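Local coordinates for Non-structural protein 5 (Modoc virus, PDB 2WA2) that binds S-adenosylmethionine and, as a flavivirus methyltransferase domain, probably methylates the viral RNA cap at guanine N7 and the ribose 2'-O, at residues A69-I74 / S97-S102; L153-E158 / E228-S233; V64-A69 / L221-T226; E108-T113 / E145-D150. The protein carries 4 engineered substitutions. All blocks are in the same frame, centred on the assembly; numbering follows the deposited sequence.

Contact 1: A69-I74 / S97-S102; sequences AKLAWI and SYYAAS
Helix 66-76 and helix 95-101 come closest at Ala72 and Tyr99, whose CA atoms stand 7.5 Å apart, and the Tyr99 ring lies between the two helices. Its CG lies anti to the backbone N (chi1 -178°), which sends the ring across toward helix 66-76, so that different parts of it serve two neighbours. Ala72 packs on the phenol half: its CB lies 3.6 Å from Tyr99 CE1, and its CA comes within 3.7 Å of Tyr99 CZ. The backbone N of Ala72 sits over one face, 4.3 Å above the ring plane and displaced toward the rim. Leu71 meets the other flank of the ring at a slant, its CD2 branch 3.6 Å from Tyr99 CD2 while CG follows close behind. On helix 95-101 the backbone of Tyr99 is held as well. Its carbonyl O accepts from both the hydroxyl and the N of Ser102, the Ser102 OG to Tyr99 O distance being 2.7 Å.

No hydrogen bond joins the two segments. The Tyr99 hydroxyl instead pairs with Asp75, farther along helix 66-76. The chemistry is therefore divided along a single side chain: apolar packing on the small Ala72 allows a close approach, and a hydrogen bond from the hydroxyl to Asp75 holds the far end of the ring.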
# COMPACT_ATOMS: atom_id res chain seq x y z
N ALA A 69 -4.54 -2.98 -11.06
CA ALA A 69 -5.76 -3.66 -10.66
C ALA A 69 -6.08 -3.35 -9.20
O ALA A 69 -7.24 -3.17 -8.85
CB ALA A 69 -5.61 -5.17 -10.88
N LYS A 70 -5.05 -3.31 -8.35
CA LYS A 70 -5.26 -3.08 -6.92
C LYS A 70 -5.75 -1.67 -6.67
O LYS A 70 -6.72 -1.49 -5.94
CB LYS A 70 -3.98 -3.36 -6.12
CG LYS A 70 -3.70 -4.85 -5.93
CD LYS A 70 -2.25 -5.17 -5.51
CE LYS A 70 -1.82 -4.48 -4.24
NZ LYS A 70 -0.36 -4.80 -3.94
N LEU A 71 -5.12 -0.67 -7.28
CA LEU A 71 -5.55 0.73 -7.04
C LEU A 71 -6.94 0.92 -7.62
O LEU A 71 -7.76 1.60 -7.01
CB LEU A 71 -4.59 1.76 -7.64
CG LEU A 71 -4.92 3.23 -7.35
CD1 LEU A 71 -5.11 3.47 -5.86
CD2 LEU A 71 -3.88 4.17 -7.97
N ALA A 72 -7.19 0.32 -8.78
CA ALA A 72 -8.52 0.41 -9.43
C ALA A 72 -9.62 -0.17 -8.54
O ALA A 72 -10.71 0.42 -8.42
CB ALA A 72 -8.51 -0.27 -10.84
N TRP A 73 -9.32 -1.31 -7.90
CA TRP A 73 -10.22 -1.94 -6.96
C TRP A 73 -10.54 -1.03 -5.78
O TRP A 73 -11.71 -0.84 -5.45
CB TRP A 73 -9.66 -3.28 -6.47
CG TRP A 73 -10.66 -4.11 -5.68
CD1 TRP A 73 -11.48 -5.09 -6.18
CD2 TRP A 73 -10.96 -4.01 -4.27
NE1 TRP A 73 -12.26 -5.61 -5.16
CE2 TRP A 73 -11.96 -4.97 -3.99
CE3 TRP A 73 -10.47 -3.20 -3.23
CZ2 TRP A 73 -12.49 -5.15 -2.70
CZ3 TRP A 73 -10.99 -3.39 -1.93
CH2 TRP A 73 -12.00 -4.36 -1.69
N ILE A 74 -9.50 -0.49 -5.14
CA ILE A 74 -9.67 0.44 -4.03
C ILE A 74 -10.47 1.69 -4.47
O ILE A 74 -11.33 2.18 -3.72
CB ILE A 74 -8.31 0.89 -3.47
CG1 ILE A 74 -7.54 -0.34 -2.90
CG2 ILE A 74 -8.48 2.06 -2.44
CD1 ILE A 74 -6.10 -0.04 -2.52
N SER A 97 0.53 5.75 -10.94
CA SER A 97 0.59 7.11 -11.47
C SER A 97 -0.20 7.22 -12.77
O SER A 97 -0.94 8.19 -12.97
CB SER A 97 2.05 7.51 -11.68
OG SER A 97 2.62 7.86 -10.43
N TYR A 98 -0.07 6.21 -13.62
CA TYR A 98 -0.80 6.13 -14.89
C TYR A 98 -2.27 5.88 -14.62
O TYR A 98 -3.13 6.41 -15.33
CB TYR A 98 -0.22 5.06 -15.80
CG TYR A 98 1.04 5.51 -16.50
CD1 TYR A 98 0.99 6.50 -17.49
CD2 TYR A 98 2.28 4.96 -16.18
CE1 TYR A 98 2.15 6.95 -18.12
CE2 TYR A 98 3.44 5.38 -16.83
CZ TYR A 98 3.37 6.38 -17.78
OH TYR A 98 4.52 6.80 -18.40
N TYR A 99 -2.57 5.10 -13.59
CA TYR A 99 -3.96 4.95 -13.20
C TYR A 99 -4.53 6.29 -12.75
O TYR A 99 -5.56 6.73 -13.28
CB TYR A 99 -4.17 3.86 -12.14
CG TYR A 99 -5.63 3.73 -11.83
CD1 TYR A 99 -6.49 3.04 -12.69
CD2 TYR A 99 -6.18 4.37 -10.73
CE1 TYR A 99 -7.87 2.95 -12.42
CE2 TYR A 99 -7.56 4.29 -10.45
CZ TYR A 99 -8.39 3.59 -11.31
OH TYR A 99 -9.74 3.54 -11.00
N ALA A 100 -3.87 6.93 -11.78
CA ALA A 100 -4.30 8.21 -11.27
C ALA A 100 -4.45 9.24 -12.39
O ALA A 100 -5.41 9.98 -12.40
CB ALA A 100 -3.31 8.72 -10.21
N ALA A 101 -3.49 9.29 -13.31
CA ALA A 101 -3.47 10.29 -14.38
C ALA A 101 -4.65 10.17 -15.37
O ALA A 101 -4.99 11.14 -16.09
CB ALA A 101 -2.13 10.25 -15.13
N SER A 102 -5.27 8.99 -15.41
CA SER A 102 -6.44 8.78 -16.25
C SER A 102 -7.78 9.13 -15.58
O SER A 102 -8.83 9.07 -16.24
CB SER A 102 -6.46 7.34 -16.78
OG SER A 102 -6.73 6.43 -15.73

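Contact 2: L153-E158 / E228-S233; sequences LCDIGE and EMYFVS. With SAM (S-adenosylmethionine), chain C; SO4 (sulfate ion), chain D.
Asp155, reaching Tyr230 through its carboxylate, is the residue on which this buried contact turns. Before it, Leu153 and Cys154 end the central strand 151-154, and strand 188-193 lies between them and strand 229-232. Asp155 follows at the carboxyl end of the strand and divides its two oxygens between protein and ligand. Tyr230 OH donates to Asp155 OD1 over 2.9 Å, arriving on the syn side and 21° out of the carboxylate plane; OD1 in turn lies at the edge of the tyrosine ring, near its plane. The amine N of S-adenosylmethionine donates to Asp155 OD2 at 2.8 Å. Two bonds thus fix the rotation of the carboxylate, whose plane is turned 42° from the ring. Ile156 then packs on the nucleoside, with CD1 3.8 Å from adenine C5. At the backbone angles of Gly157 a CB would collide with the carbonyl O of Ile156; Gly157 O receives Lys192 NZ. Glu158 N donates a nearly straight hydrogen bond to O1 of a sulfate, probably from the crystallisation liquor, at 2.6 Å. Lys192 also pairs with Glu228, which bridges to Lys70. This set of Lys70, Asp155, Lys192 and Glu228 matches the K-D-K-E tetrad of FtsJ-like 2'-O-methyltransferases, at the carboxyl end of a Rossmann-like sheet.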
# COMPACT_ATOMS: atom_id res chain seq x y z
N LEU A 153 -0.62 9.03 -2.31
CA LEU A 153 -0.55 7.59 -2.61
C LEU A 153 0.81 7.09 -2.21
O LEU A 153 1.81 7.75 -2.44
CB LEU A 153 -0.74 7.31 -4.12
CG LEU A 153 -2.06 7.78 -4.75
CD1 LEU A 153 -2.12 7.35 -6.21
CD2 LEU A 153 -3.30 7.28 -3.96
N CYS A 154 0.88 5.88 -1.64
CA CYS A 154 2.19 5.31 -1.35
C CYS A 154 2.09 3.81 -1.36
O CYS A 154 1.26 3.24 -0.65
CB CYS A 154 2.67 5.78 0.02
SG CYS A 154 4.33 5.21 0.49
N ASP A 155 2.91 3.17 -2.17
CA ASP A 155 2.83 1.72 -2.31
C ASP A 155 4.20 1.10 -2.00
O ASP A 155 4.64 0.16 -2.66
CB ASP A 155 2.32 1.37 -3.71
CG ASP A 155 1.82 -0.07 -3.85
OD1 ASP A 155 1.37 -0.69 -2.87
OD2 ASP A 155 1.84 -0.58 -4.98
N ILE A 156 4.86 1.63 -0.98
CA ILE A 156 6.16 1.10 -0.55
C ILE A 156 5.99 -0.07 0.43
O ILE A 156 5.16 -0.02 1.33
CB ILE A 156 7.01 2.22 0.10
CG1 ILE A 156 7.35 3.30 -0.93
CG2 ILE A 156 8.30 1.68 0.73
CD1 ILE A 156 8.07 4.45 -0.32
N GLY A 157 6.79 -1.13 0.24
CA GLY A 157 6.83 -2.24 1.19
C GLY A 157 7.16 -3.46 0.38
O GLY A 157 6.33 -3.94 -0.40
N GLU A 158 8.40 -3.92 0.49
CA GLU A 158 8.82 -5.15 -0.17
C GLU A 158 8.77 -6.31 0.84
O GLU A 158 9.36 -6.24 1.89
CB GLU A 158 10.26 -4.97 -0.71
CG GLU A 158 10.87 -6.21 -1.42
CD GLU A 158 12.29 -5.94 -2.00
OE1 GLU A 158 12.82 -4.80 -1.85
OE2 GLU A 158 12.87 -6.87 -2.60
N GLU A 228 -0.28 -7.76 3.14
CA GLU A 228 -0.44 -6.30 2.85
C GLU A 228 -1.89 -5.85 2.97
O GLU A 228 -2.82 -6.52 2.52
CB GLU A 228 0.10 -5.90 1.46
CG GLU A 228 -0.76 -6.47 0.32
CD GLU A 228 -0.11 -6.40 -1.04
OE1 GLU A 228 1.09 -6.05 -1.10
OE2 GLU A 228 -0.79 -6.70 -2.05
N MET A 229 -2.06 -4.72 3.63
CA MET A 229 -3.37 -4.05 3.66
C MET A 229 -3.16 -2.56 3.33
O MET A 229 -2.02 -2.07 3.27
CB MET A 229 -4.04 -4.28 5.01
CG MET A 229 -4.39 -5.76 5.22
SD MET A 229 -5.00 -6.13 6.87
CE MET A 229 -6.62 -5.29 6.86
N TYR A 230 -4.25 -1.84 3.08
CA TYR A 230 -4.14 -0.47 2.58
C TYR A 230 -4.82 0.51 3.51
O TYR A 230 -6.00 0.35 3.82
CB TYR A 230 -4.62 -0.34 1.15
CG TYR A 230 -3.61 -0.95 0.21
CD1 TYR A 230 -2.59 -0.16 -0.34
CD2 TYR A 230 -3.63 -2.31 -0.09
CE1 TYR A 230 -1.63 -0.72 -1.19
CE2 TYR A 230 -2.65 -2.89 -0.93
CZ TYR A 230 -1.66 -2.07 -1.47
OH TYR A 230 -0.67 -2.62 -2.27
N PHE A 231 -4.07 1.49 3.98
CA PHE A 231 -4.62 2.49 4.88
C PHE A 231 -5.19 3.56 3.97
O PHE A 231 -4.44 4.22 3.22
CB PHE A 231 -3.54 3.04 5.83
CG PHE A 231 -4.02 4.14 6.75
CD1 PHE A 231 -5.02 3.91 7.70
CD2 PHE A 231 -3.45 5.43 6.69
CE1 PHE A 231 -5.47 4.93 8.56
CE2 PHE A 231 -3.89 6.46 7.55
CZ PHE A 231 -4.90 6.22 8.48
N VAL A 232 -6.52 3.74 4.04
CA VAL A 232 -7.25 4.53 3.05
C VAL A 232 -8.16 5.59 3.72
O VAL A 232 -8.65 5.41 4.85
CB VAL A 232 -8.07 3.61 2.07
CG1 VAL A 232 -7.18 2.64 1.23
CG2 VAL A 232 -9.14 2.81 2.83
N SER A 233 -8.36 6.71 3.03
CA SER A 233 -9.16 7.80 3.56
C SER A 233 -10.67 7.57 3.40
O SER A 233 -11.43 8.11 4.20
CB SER A 233 -8.77 9.13 2.89
OG SER A 233 -8.72 8.97 1.49
N SAM C . 2.51 1.17 -7.09
CA SAM C . 3.62 0.54 -7.87
C SAM C . 3.16 0.25 -9.31
O SAM C . 1.95 0.30 -9.57
OXT SAM C . 3.94 -0.05 -10.23
CB SAM C . 4.07 -0.76 -7.21
CG SAM C . 4.82 -0.56 -5.90
SD SAM C . 6.55 -0.26 -6.30
CE SAM C . 7.12 -1.99 -6.36
C5' SAM C . 7.26 0.18 -4.70
C4' SAM C . 8.51 1.00 -5.00
O4' SAM C . 8.90 1.80 -3.92
C3' SAM C . 9.71 0.10 -5.31
O3' SAM C . 9.96 0.19 -6.69
C2' SAM C . 10.87 0.69 -4.52
O2' SAM C . 11.98 0.87 -5.36
C1' SAM C . 10.29 2.03 -4.05
N9 SAM C . 10.87 2.50 -2.80
C8 SAM C . 11.14 1.75 -1.68
N7 SAM C . 11.65 2.55 -0.74
C5 SAM C . 11.72 3.80 -1.27
C6 SAM C . 12.17 5.02 -0.75
N6 SAM C . 12.67 5.11 0.47
N1 SAM C . 12.07 6.15 -1.54
C2 SAM C . 11.58 6.08 -2.81
N3 SAM C . 11.13 4.89 -3.35
C4 SAM C . 11.22 3.78 -2.56
S SO4 D . 11.03 -1.52 1.16
O1 SO4 D . 10.15 -2.54 1.74
O2 SO4 D . 10.92 -0.31 1.98
O3 SO4 D . 12.41 -2.02 1.14
O4 SO4 D . 10.63 -1.21 -0.22

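Contact 3: V64-A69 / L221-T226; sequences VSRGTA and LSRNST
Arg66 and Arg223 lay their guanidinium groups over each other, though not flat: the planes are 44° apart. Over the centre of the Arg66 group, 3.3 Å above its plane, sits Arg223 NE. In return Arg66 NE lies over one face of the Arg223 group, displaced toward the rim. The edge of the Arg66 guanidinium is turned to Leu221 O, which lies near its plane at 3.8 Å from Arg66 NH2, too long for a hydrogen bond. Arg66 NH1 and Arg223 NH2 approach to 3.0 Å; both are donors, so no bond joins them. The Arg66 chain gets there by a bend at chi3 (132°), whereas Arg223 runs extended from CG to NE and meets it at about a right angle.

Apart from the charged pair the contact is mainly apolar. Leu221 CD1 touches the first turn of helix 66-76, 3.8 Å from Ala69 CB and 3.4 Å from Ala69 O. That helix start is marked by Ser65 at the N-cap, whose OG accepts weak bonds from Gly67 N and Thr68 N.

Arg37 lies close to Arg223 as a third positive group. Such a gathering of arginines, between the helix start beside the S-adenosylmethionine pocket and the type I turn of residues 223-226, is consistent with the basic RNA-binding surface of flavivirus methyltransferase domains.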
# COMPACT_ATOMS: atom_id res chain seq x y z
N VAL A 64 -4.13 -4.54 -16.50
CA VAL A 64 -3.18 -5.61 -16.82
C VAL A 64 -2.11 -5.75 -15.71
O VAL A 64 -1.77 -6.86 -15.31
CB VAL A 64 -2.56 -5.45 -18.25
CG1 VAL A 64 -1.90 -6.74 -18.73
CG2 VAL A 64 -3.65 -5.06 -19.27
N SER A 65 -1.59 -4.62 -15.23
CA SER A 65 -0.67 -4.60 -14.09
C SER A 65 -1.38 -4.99 -12.77
O SER A 65 -2.54 -4.63 -12.55
CB SER A 65 -0.08 -3.20 -13.96
OG SER A 65 0.57 -2.99 -12.73
N ARG A 66 -0.68 -5.74 -11.92
CA ARG A 66 -1.19 -6.03 -10.58
C ARG A 66 -1.43 -4.74 -9.81
O ARG A 66 -2.44 -4.62 -9.14
CB ARG A 66 -0.23 -6.93 -9.79
CG ARG A 66 -0.55 -8.42 -9.92
CD ARG A 66 -0.04 -9.22 -8.70
NE ARG A 66 -1.08 -10.13 -8.18
CZ ARG A 66 -1.38 -11.32 -8.70
NH1 ARG A 66 -0.73 -11.77 -9.77
NH2 ARG A 66 -2.34 -12.06 -8.16
N GLY A 67 -0.50 -3.79 -9.96
CA GLY A 67 -0.55 -2.47 -9.29
C GLY A 67 -1.78 -1.71 -9.74
O GLY A 67 -2.52 -1.16 -8.92
N THR A 68 -2.01 -1.70 -11.04
CA THR A 68 -3.18 -1.04 -11.61
C THR A 68 -4.46 -1.65 -11.04
O THR A 68 -5.34 -0.92 -10.59
CB THR A 68 -3.19 -1.13 -13.14
OG1 THR A 68 -2.07 -0.41 -13.65
CG2 THR A 68 -4.47 -0.55 -13.74
N ALA A 69 -4.54 -2.98 -11.06
CA ALA A 69 -5.76 -3.66 -10.66
C ALA A 69 -6.08 -3.35 -9.20
O ALA A 69 -7.24 -3.17 -8.85
CB ALA A 69 -5.61 -5.17 -10.88
N LEU A 221 -7.56 -9.00 -4.44
CA LEU A 221 -6.53 -9.24 -5.45
C LEU A 221 -5.13 -9.48 -4.88
O LEU A 221 -4.26 -10.00 -5.57
CB LEU A 221 -6.46 -8.06 -6.42
CG LEU A 221 -7.68 -7.84 -7.32
CD1 LEU A 221 -7.65 -6.46 -7.92
CD2 LEU A 221 -7.62 -8.80 -8.44
N SER A 222 -4.88 -9.06 -3.63
CA SER A 222 -3.58 -9.36 -3.02
C SER A 222 -3.40 -10.87 -2.90
O SER A 222 -4.34 -11.58 -2.55
CB SER A 222 -3.45 -8.74 -1.63
OG SER A 222 -3.39 -7.34 -1.71
N ARG A 223 -2.17 -11.34 -3.12
CA ARG A 223 -1.86 -12.77 -3.01
C ARG A 223 -1.82 -13.23 -1.55
O ARG A 223 -1.57 -12.44 -0.64
CB ARG A 223 -0.54 -13.09 -3.69
CG ARG A 223 -0.53 -12.86 -5.21
CD ARG A 223 0.73 -13.53 -5.75
NE ARG A 223 0.96 -13.26 -7.16
CZ ARG A 223 1.94 -12.50 -7.62
NH1 ARG A 223 2.80 -11.92 -6.79
NH2 ARG A 223 2.07 -12.31 -8.93
N ASN A 224 -2.03 -14.52 -1.33
CA ASN A 224 -2.08 -15.00 0.04
C ASN A 224 -0.71 -14.98 0.71
O ASN A 224 -0.61 -15.04 1.93
CB ASN A 224 -2.65 -16.41 0.11
CG ASN A 224 -4.10 -16.51 -0.39
OD1 ASN A 224 -4.92 -15.62 -0.16
ND2 ASN A 224 -4.41 -17.61 -1.07
N SER A 225 0.34 -14.87 -0.11
CA SER A 225 1.73 -14.79 0.37
C SER A 225 2.14 -13.41 0.90
O SER A 225 3.30 -13.20 1.28
CB SER A 225 2.67 -15.20 -0.78
OG SER A 225 2.26 -14.49 -1.94
N THR A 226 1.20 -12.45 0.89
CA THR A 226 1.46 -11.17 1.55
C THR A 226 0.26 -10.81 2.43
O THR A 226 -0.86 -11.05 2.01
CB THR A 226 1.72 -10.02 0.54
OG1 THR A 226 1.81 -8.79 1.25
CG2 THR A 226 0.60 -9.92 -0.54

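Contact 4: E108-T113 / E145-D150; sequences EVKAYT and EPFQAD. With SAM (S-adenosylmethionine), chain C.
Phe147 projects from the loop before strand 151-154 onto Tyr112 and Lys110, two residues of strand 106-112 that face the loop, and the contact is close on one side and bridged by water on the other. The close part is carbon packing round the Phe147 ring, from Tyr112 and from the Lys110 chain. Tyr112 and Phe147 come from opposite directions, with Tyr112 CE2 near the plane of the Phe147 ring, at its edge, and 3.9 Å from Phe147 CZ. The tyrosine hydroxyl reaches slightly nearer, Tyr112 OH standing 3.5 Å from Phe147 CZ. Lys110, extended beyond CG, runs past the same ring with its CD 3.6 Å from Phe147 CE1. Phe147 takes up this place with its CG between the backbone N and the carbonyl carbon (chi1 56°), and its ring meets Trp180 edge-to-face as well as touching Val87.

The looser, solvent side belongs to the end of the lysine. Its ammonium NZ stands 4.5 Å from the Phe147 ring centroid and 33° off the normal, an off-centre cation-pi interaction. A water completes the connection, accepting from Lys110 NZ at 2.9 Å and donating to Gln148 O at 2.7 Å. The lysine is thus joined to the loop both by its chain, beside the ring at an oblique angle, and through solvent, at its tip.

Just past Tyr112, Thr113 OG1 comes within 3.5 Å of C1' of S-adenosylmethionine. Strand 106-112 therefore delivers its carboxyl end to the nucleoside, as the second strand commonly does in the Rossmann-like fold of class I methyltransferases.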
# COMPACT_ATOMS: atom_id res chain seq x y z
N GLU A 108 -2.81 16.76 -11.79
CA GLU A 108 -1.41 16.40 -12.05
C GLU A 108 -0.94 15.26 -11.14
O GLU A 108 -1.52 15.03 -10.07
CB GLU A 108 -0.49 17.61 -11.87
CG GLU A 108 -0.45 18.13 -10.46
CD GLU A 108 0.44 19.33 -10.28
OE1 GLU A 108 1.16 19.71 -11.24
OE2 GLU A 108 0.42 19.91 -9.17
N VAL A 109 0.09 14.54 -11.57
CA VAL A 109 0.65 13.48 -10.76
C VAL A 109 2.16 13.69 -10.63
O VAL A 109 2.86 13.81 -11.62
CB VAL A 109 0.35 12.08 -11.35
CG1 VAL A 109 0.90 10.99 -10.44
CG2 VAL A 109 -1.13 11.89 -11.54
N LYS A 110 2.61 13.80 -9.40
CA LYS A 110 4.00 13.93 -9.09
C LYS A 110 4.42 12.59 -8.45
O LYS A 110 4.02 12.25 -7.31
CB LYS A 110 4.19 15.11 -8.15
CG LYS A 110 3.73 16.45 -8.76
CD LYS A 110 4.13 17.58 -7.82
CE LYS A 110 3.75 18.96 -8.34
NZ LYS A 110 4.13 20.01 -7.29
N ALA A 111 5.23 11.85 -9.21
CA ALA A 111 5.63 10.47 -8.91
C ALA A 111 7.13 10.38 -8.56
O ALA A 111 7.97 11.00 -9.22
CB ALA A 111 5.29 9.59 -10.12
N TYR A 112 7.44 9.64 -7.51
CA TYR A 112 8.80 9.59 -6.95
C TYR A 112 9.21 8.16 -6.63
O TYR A 112 8.42 7.40 -6.05
CB TYR A 112 8.89 10.46 -5.68
CG TYR A 112 8.54 11.90 -5.95
CD1 TYR A 112 9.52 12.81 -6.38
CD2 TYR A 112 7.22 12.36 -5.81
CE1 TYR A 112 9.19 14.14 -6.65
CE2 TYR A 112 6.88 13.71 -6.07
CZ TYR A 112 7.86 14.57 -6.49
OH TYR A 112 7.55 15.89 -6.75
N THR A 113 10.44 7.78 -6.99
CA THR A 113 10.91 6.45 -6.62
C THR A 113 12.45 6.41 -6.56
O THR A 113 13.12 7.27 -7.15
CB THR A 113 10.31 5.37 -7.56
OG1 THR A 113 10.28 4.10 -6.90
CG2 THR A 113 11.03 5.31 -8.91
N GLU A 145 10.80 16.53 1.68
CA GLU A 145 9.94 17.53 2.27
C GLU A 145 8.51 17.37 1.71
O GLU A 145 8.31 17.37 0.49
CB GLU A 145 10.53 18.91 1.93
CG GLU A 145 9.65 20.10 2.25
CD GLU A 145 9.77 20.54 3.68
OE1 GLU A 145 9.24 21.63 4.00
OE2 GLU A 145 10.37 19.81 4.50
N PRO A 146 7.50 17.21 2.60
CA PRO A 146 6.14 17.15 2.07
C PRO A 146 5.83 18.48 1.40
O PRO A 146 6.40 19.52 1.79
CB PRO A 146 5.27 16.99 3.34
CG PRO A 146 6.19 16.51 4.37
CD PRO A 146 7.52 17.12 4.07
N PHE A 147 4.97 18.43 0.38
CA PHE A 147 4.47 19.64 -0.24
C PHE A 147 2.99 19.48 -0.53
O PHE A 147 2.41 18.43 -0.20
CB PHE A 147 5.23 19.95 -1.53
CG PHE A 147 5.21 18.84 -2.53
CD1 PHE A 147 4.06 18.57 -3.27
CD2 PHE A 147 6.34 18.07 -2.75
CE1 PHE A 147 4.03 17.56 -4.18
CE2 PHE A 147 6.31 17.04 -3.67
CZ PHE A 147 5.16 16.78 -4.38
N GLN A 148 2.41 20.51 -1.15
CA GLN A 148 0.97 20.56 -1.47
C GLN A 148 0.47 19.39 -2.33
O GLN A 148 0.95 19.16 -3.44
CB GLN A 148 0.60 21.90 -2.12
CG GLN A 148 -0.87 22.35 -1.93
CD GLN A 148 -1.87 21.52 -2.73
OE1 GLN A 148 -1.70 21.31 -3.94
NE2 GLN A 148 -2.92 21.04 -2.05
N ALA A 149 -0.51 18.67 -1.80
CA ALA A 149 -1.13 17.57 -2.52
C ALA A 149 -2.51 17.34 -1.97
O ALA A 149 -2.70 17.39 -0.76
CB ALA A 149 -0.30 16.25 -2.40
N ASP A 150 -3.43 17.04 -2.88
CA ASP A 150 -4.81 16.72 -2.54
C ASP A 150 -5.04 15.24 -2.30
O ASP A 150 -6.05 14.86 -1.65
CB ASP A 150 -5.71 17.22 -3.64
CG ASP A 150 -5.49 18.70 -3.91
OD1 ASP A 150 -5.91 19.49 -3.06
OD2 ASP A 150 -4.84 19.04 -4.93
N SAM C . 2.51 1.17 -7.09
CA SAM C . 3.62 0.54 -7.87
C SAM C . 3.16 0.25 -9.31
O SAM C . 1.95 0.30 -9.57
OXT SAM C . 3.94 -0.05 -10.23
CB SAM C . 4.07 -0.76 -7.21
CG SAM C . 4.82 -0.56 -5.90
SD SAM C . 6.55 -0.26 -6.30
CE SAM C . 7.12 -1.99 -6.36
C5' SAM C . 7.26 0.18 -4.70
C4' SAM C . 8.51 1.00 -5.00
O4' SAM C . 8.90 1.80 -3.92
C3' SAM C . 9.71 0.10 -5.31
O3' SAM C . 9.96 0.19 -6.69
C2' SAM C . 10.87 0.69 -4.52
O2' SAM C . 11.98 0.87 -5.36
C1' SAM C . 10.29 2.03 -4.05
N9 SAM C . 10.87 2.50 -2.80
C8 SAM C . 11.14 1.75 -1.68
N7 SAM C . 11.65 2.55 -0.74
C5 SAM C . 11.72 3.80 -1.27
C6 SAM C . 12.17 5.02 -0.75
N6 SAM C . 12.67 5.11 0.47
N1 SAM C . 12.07 6.15 -1.54
C2 SAM C . 11.58 6.08 -2.81
N3 SAM C . 11.13 4.89 -3.35
C4 SAM C . 11.22 3.78 -2.56
O HOH W 1 2.29 20.62 -5.20

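Polar links tie three of the contacts together near the ligand. Lys70, from contact 1, forms a 2.7 Å salt bridge from its NZ to OE2 of Glu228 in contact 2, and the same oxygen stands 2.7 Å from OG of Ser222 in contact 3, a probable hydrogen bond. Contacts 1 and 3 also share Ala69 and helix 66-76. Contact 4 is linked to contact 1, since Val109 and Ala111 pack on helix 95-101. Contacts 2 and 4, centres about 16 Å apart, both touch S-adenosylmethionine, as does Gly67 of contact 3, and the side chain of Leu71 in contact 1 is about 7 Å from it. Contacts 3 and 4 lie about 24 Å apart between centres without meeting.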